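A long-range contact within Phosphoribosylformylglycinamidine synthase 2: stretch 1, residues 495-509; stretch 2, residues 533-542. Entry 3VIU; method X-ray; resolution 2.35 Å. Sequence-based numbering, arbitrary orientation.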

# COMPACT_ATOMS: atom_id res chain seq x y z
N PRO A 495 7.70 5.83 24.83
CA PRO A 495 7.38 7.20 24.39
C PRO A 495 7.92 7.51 22.99
O PRO A 495 7.26 8.20 22.22
CB PRO A 495 8.05 8.07 25.46
CG PRO A 495 7.99 7.21 26.68
CD PRO A 495 8.37 5.84 26.14
N GLU A 496 9.11 7.00 22.66
CA GLU A 496 9.72 7.24 21.35
C GLU A 496 8.88 6.60 20.24
O GLU A 496 8.68 7.20 19.19
CB GLU A 496 11.13 6.65 21.28
CG GLU A 496 12.02 6.87 22.50
CD GLU A 496 11.72 5.89 23.62
OE1 GLU A 496 10.68 6.05 24.29
OE2 GLU A 496 12.51 4.95 23.82
N GLY A 497 8.41 5.38 20.49
CA GLY A 497 7.60 4.68 19.52
C GLY A 497 6.25 5.34 19.29
O GLY A 497 5.83 5.55 18.16
N TYR A 498 5.57 5.68 20.39
CA TYR A 498 4.27 6.33 20.29
C TYR A 498 4.45 7.67 19.57
O TYR A 498 3.59 8.10 18.80
CB TYR A 498 3.69 6.58 21.69
CG TYR A 498 2.24 7.00 21.67
CD1 TYR A 498 1.22 6.07 21.46
CD2 TYR A 498 1.88 8.33 21.87
CE1 TYR A 498 -0.12 6.45 21.45
CE2 TYR A 498 0.55 8.73 21.87
CZ TYR A 498 -0.44 7.79 21.66
OH TYR A 498 -1.76 8.20 21.68
N HIS A 499 5.57 8.33 19.83
CA HIS A 499 5.84 9.60 19.19
C HIS A 499 5.90 9.43 17.68
O HIS A 499 5.30 10.20 16.93
CB HIS A 499 7.14 10.19 19.72
CG HIS A 499 7.48 11.52 19.14
ND1 HIS A 499 8.36 11.68 18.09
CD2 HIS A 499 7.05 12.77 19.46
CE1 HIS A 499 8.46 12.96 17.78
NE2 HIS A 499 7.68 13.64 18.60
N GLU A 500 6.60 8.40 17.22
CA GLU A 500 6.71 8.14 15.79
C GLU A 500 5.34 7.85 15.18
O GLU A 500 5.04 8.28 14.07
CB GLU A 500 7.68 6.98 15.55
CG GLU A 500 9.06 7.25 16.12
CD GLU A 500 10.04 6.13 15.85
OE1 GLU A 500 9.70 4.97 16.11
OE2 GLU A 500 11.16 6.43 15.39
N LEU A 501 4.51 7.12 15.92
CA LEU A 501 3.18 6.79 15.44
C LEU A 501 2.35 8.06 15.35
O LEU A 501 1.64 8.29 14.39
CB LEU A 501 2.50 5.80 16.38
CG LEU A 501 1.01 5.51 16.11
CD1 LEU A 501 0.83 4.82 14.76
CD2 LEU A 501 0.46 4.64 17.23
N ALA A 502 2.47 8.89 16.38
CA ALA A 502 1.72 10.12 16.43
C ALA A 502 2.15 11.08 15.33
O ALA A 502 1.31 11.65 14.63
CB ALA A 502 1.87 10.77 17.81
N GLU A 503 3.47 11.26 15.16
CA GLU A 503 3.97 12.16 14.13
C GLU A 503 3.64 11.65 12.72
O GLU A 503 3.36 12.43 11.81
CB GLU A 503 5.49 12.32 14.25
CG GLU A 503 5.94 13.14 15.45
CD GLU A 503 5.63 14.60 15.29
OE1 GLU A 503 4.75 15.11 16.02
OE2 GLU A 503 6.25 15.23 14.42
N THR A 504 3.67 10.33 12.55
CA THR A 504 3.36 9.74 11.26
C THR A 504 1.92 10.08 10.90
O THR A 504 1.63 10.56 9.80
CB THR A 504 3.54 8.21 11.29
OG1 THR A 504 4.93 7.91 11.50
CG2 THR A 504 3.08 7.57 9.98
N ILE A 505 1.00 9.86 11.84
CA ILE A 505 -0.39 10.18 11.57
C ILE A 505 -0.61 11.69 11.34
O ILE A 505 -1.38 12.08 10.46
CB ILE A 505 -1.30 9.66 12.70
CG1 ILE A 505 -1.32 8.12 12.64
CG2 ILE A 505 -2.70 10.26 12.57
CD1 ILE A 505 -2.28 7.43 13.61
N ALA A 506 0.07 12.54 12.12
CA ALA A 506 -0.08 13.98 11.95
C ALA A 506 0.46 14.37 10.57
O ALA A 506 -0.06 15.27 9.92
CB ALA A 506 0.67 14.73 13.05
N GLY A 507 1.50 13.68 10.13
CA GLY A 507 2.07 13.96 8.83
C GLY A 507 1.07 13.76 7.71
O GLY A 507 0.91 14.61 6.84
N LEU A 508 0.39 12.61 7.72
CA LEU A 508 -0.62 12.28 6.72
C LEU A 508 -1.76 13.30 6.72
O LEU A 508 -2.18 13.80 5.67
CB LEU A 508 -1.17 10.88 6.98
CG LEU A 508 -0.57 9.69 6.21
CD1 LEU A 508 0.84 9.98 5.74
CD2 LEU A 508 -0.61 8.46 7.11
N LYS A 509 -2.26 13.61 7.91
CA LYS A 509 -3.33 14.57 8.07
C LYS A 509 -2.99 15.87 7.36
O LYS A 509 -3.76 16.38 6.54
CB LYS A 509 -3.55 14.84 9.56
CG LYS A 509 -4.49 16.00 9.87
CD LYS A 509 -4.36 16.41 11.33
CE LYS A 509 -5.35 17.52 11.69
NZ LYS A 509 -5.24 18.73 10.83
N LYS A 533 15.38 -1.96 19.16
CA LYS A 533 15.64 -1.39 17.83
C LYS A 533 14.32 -1.25 17.07
O LYS A 533 13.67 -2.24 16.76
CB LYS A 533 16.60 -2.27 17.03
CG LYS A 533 16.95 -1.67 15.68
CD LYS A 533 17.80 -2.60 14.84
CE LYS A 533 18.05 -2.02 13.47
NZ LYS A 533 18.83 -2.95 12.62
N ARG A 534 13.93 -0.01 16.78
CA ARG A 534 12.68 0.25 16.06
C ARG A 534 12.93 0.44 14.57
O ARG A 534 13.92 1.05 14.18
CB ARG A 534 11.99 1.51 16.62
CG ARG A 534 11.82 1.53 18.13
CD ARG A 534 10.92 2.67 18.58
NE ARG A 534 11.36 3.97 18.08
CZ ARG A 534 12.51 4.55 18.42
NH1 ARG A 534 12.83 5.73 17.90
NH2 ARG A 534 13.33 3.95 19.27
N ILE A 535 12.03 -0.08 13.74
CA ILE A 535 12.17 0.09 12.29
C ILE A 535 11.89 1.55 12.01
O ILE A 535 11.28 2.24 12.82
CB ILE A 535 11.12 -0.71 11.49
CG1 ILE A 535 9.71 -0.24 11.88
CG2 ILE A 535 11.30 -2.22 11.71
CD1 ILE A 535 8.61 -0.84 11.07
N PRO A 536 12.37 2.06 10.86
CA PRO A 536 12.11 3.47 10.56
C PRO A 536 10.60 3.60 10.45
O PRO A 536 9.95 2.69 9.94
CB PRO A 536 12.78 3.65 9.20
CG PRO A 536 13.94 2.72 9.28
CD PRO A 536 13.31 1.48 9.90
N PRO A 537 10.01 4.69 10.96
CA PRO A 537 8.55 4.82 10.85
C PRO A 537 8.20 4.65 9.37
O PRO A 537 8.82 5.28 8.52
CB PRO A 537 8.29 6.23 11.37
CG PRO A 537 9.37 6.39 12.40
CD PRO A 537 10.59 5.82 11.70
N THR A 538 7.23 3.81 9.07
CA THR A 538 6.90 3.57 7.68
C THR A 538 5.43 3.68 7.31
O THR A 538 4.62 2.79 7.62
CB THR A 538 7.42 2.18 7.24
OG1 THR A 538 8.83 2.12 7.44
CG2 THR A 538 7.13 1.94 5.77
N ALA A 539 5.08 4.77 6.65
CA ALA A 539 3.71 4.97 6.20
C ALA A 539 3.73 4.76 4.69
O ALA A 539 4.12 5.65 3.93
CB ALA A 539 3.24 6.38 6.54
N MSE A 540 3.33 3.57 4.26
CA MSE A 540 3.29 3.26 2.84
C MSE A 540 1.97 3.77 2.30
O MSE A 540 0.91 3.20 2.54
CB MSE A 540 3.45 1.76 2.64
CG MSE A 540 4.84 1.30 3.04
SE MSE A 540 4.97 -0.59 3.46
CE MSE A 540 6.86 -0.85 3.04
N VAL A 541 2.05 4.87 1.57
CA VAL A 541 0.90 5.54 1.00
C VAL A 541 0.58 5.11 -0.42
O VAL A 541 1.40 5.23 -1.31
CB VAL A 541 1.11 7.06 1.01
CG1 VAL A 541 -0.11 7.77 0.41
CG2 VAL A 541 1.37 7.54 2.44
N GLY A 542 -0.64 4.60 -0.60
CA GLY A 542 -1.09 4.17 -1.90
C GLY A 542 -2.13 5.17 -2.37
O GLY A 542 -3.05 5.50 -1.63
O HOH W 1 8.98 2.79 14.02
O HOH W 2 12.63 4.52 14.33

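Stretch 1 is helical throughout. Stretch 2 has strand at 533-534, an extended connection through Ile535, Pro536 and Pro537, and strand again from 538 to 542. The helix and the second strand run in nearly the same direction, 28° apart, and their axes approach to 9.4 Å. One face of the helix, carrying Glu496, Glu500, Thr504 and Leu508, meets stretch 2 in sequence order. The contact buries 405 Å², both sides summed.

Arg534 covers the most surface. Its guanidinium forms a two-pronged salt bridge with Glu500. NE of Arg534 donates to OE1 of Glu500 at 2.8 Å, and NH1 of Arg534 donates to OE2 of Glu500 at 3.1 Å. The carboxylate lies at the edge of the guanidinium, near its plane, so the N-H bonds can point at its oxygens. CB of Glu496 lies over one face of the same group, 3.8 Å from CZ of Arg534. Gly497 has no side chain, and its CA packs 4.0 Å from CD of Arg534.

Glu500 is buried, and its charge is well served. Besides the arginine, two waters donate to it, one to each carboxylate oxygen. Both waters also donate to O of Ile535, tying the carboxylate to the backbone of the connecting segment.

Pro537 sits between Glu500 and Thr504. Its CG is 3.5 Å from OE2 of Glu500, and its CB is 3.8 Å from OG1 of Thr504. These are packing contacts. The threonine hydroxyl instead donates to the helix backbone: OG1 of Thr504 is 2.6 Å from O of Glu500.

Beyond the proline the contact becomes apolar. The methyl CG2 of Thr504 meets CB of Ala539 at 3.6 Å. Further along, CD1 of Leu508 packs 4.1 Å from CG2 of Val541. Ala539 and Val541 alternate with residues whose side chains do not reach the helix, as expected in a strand.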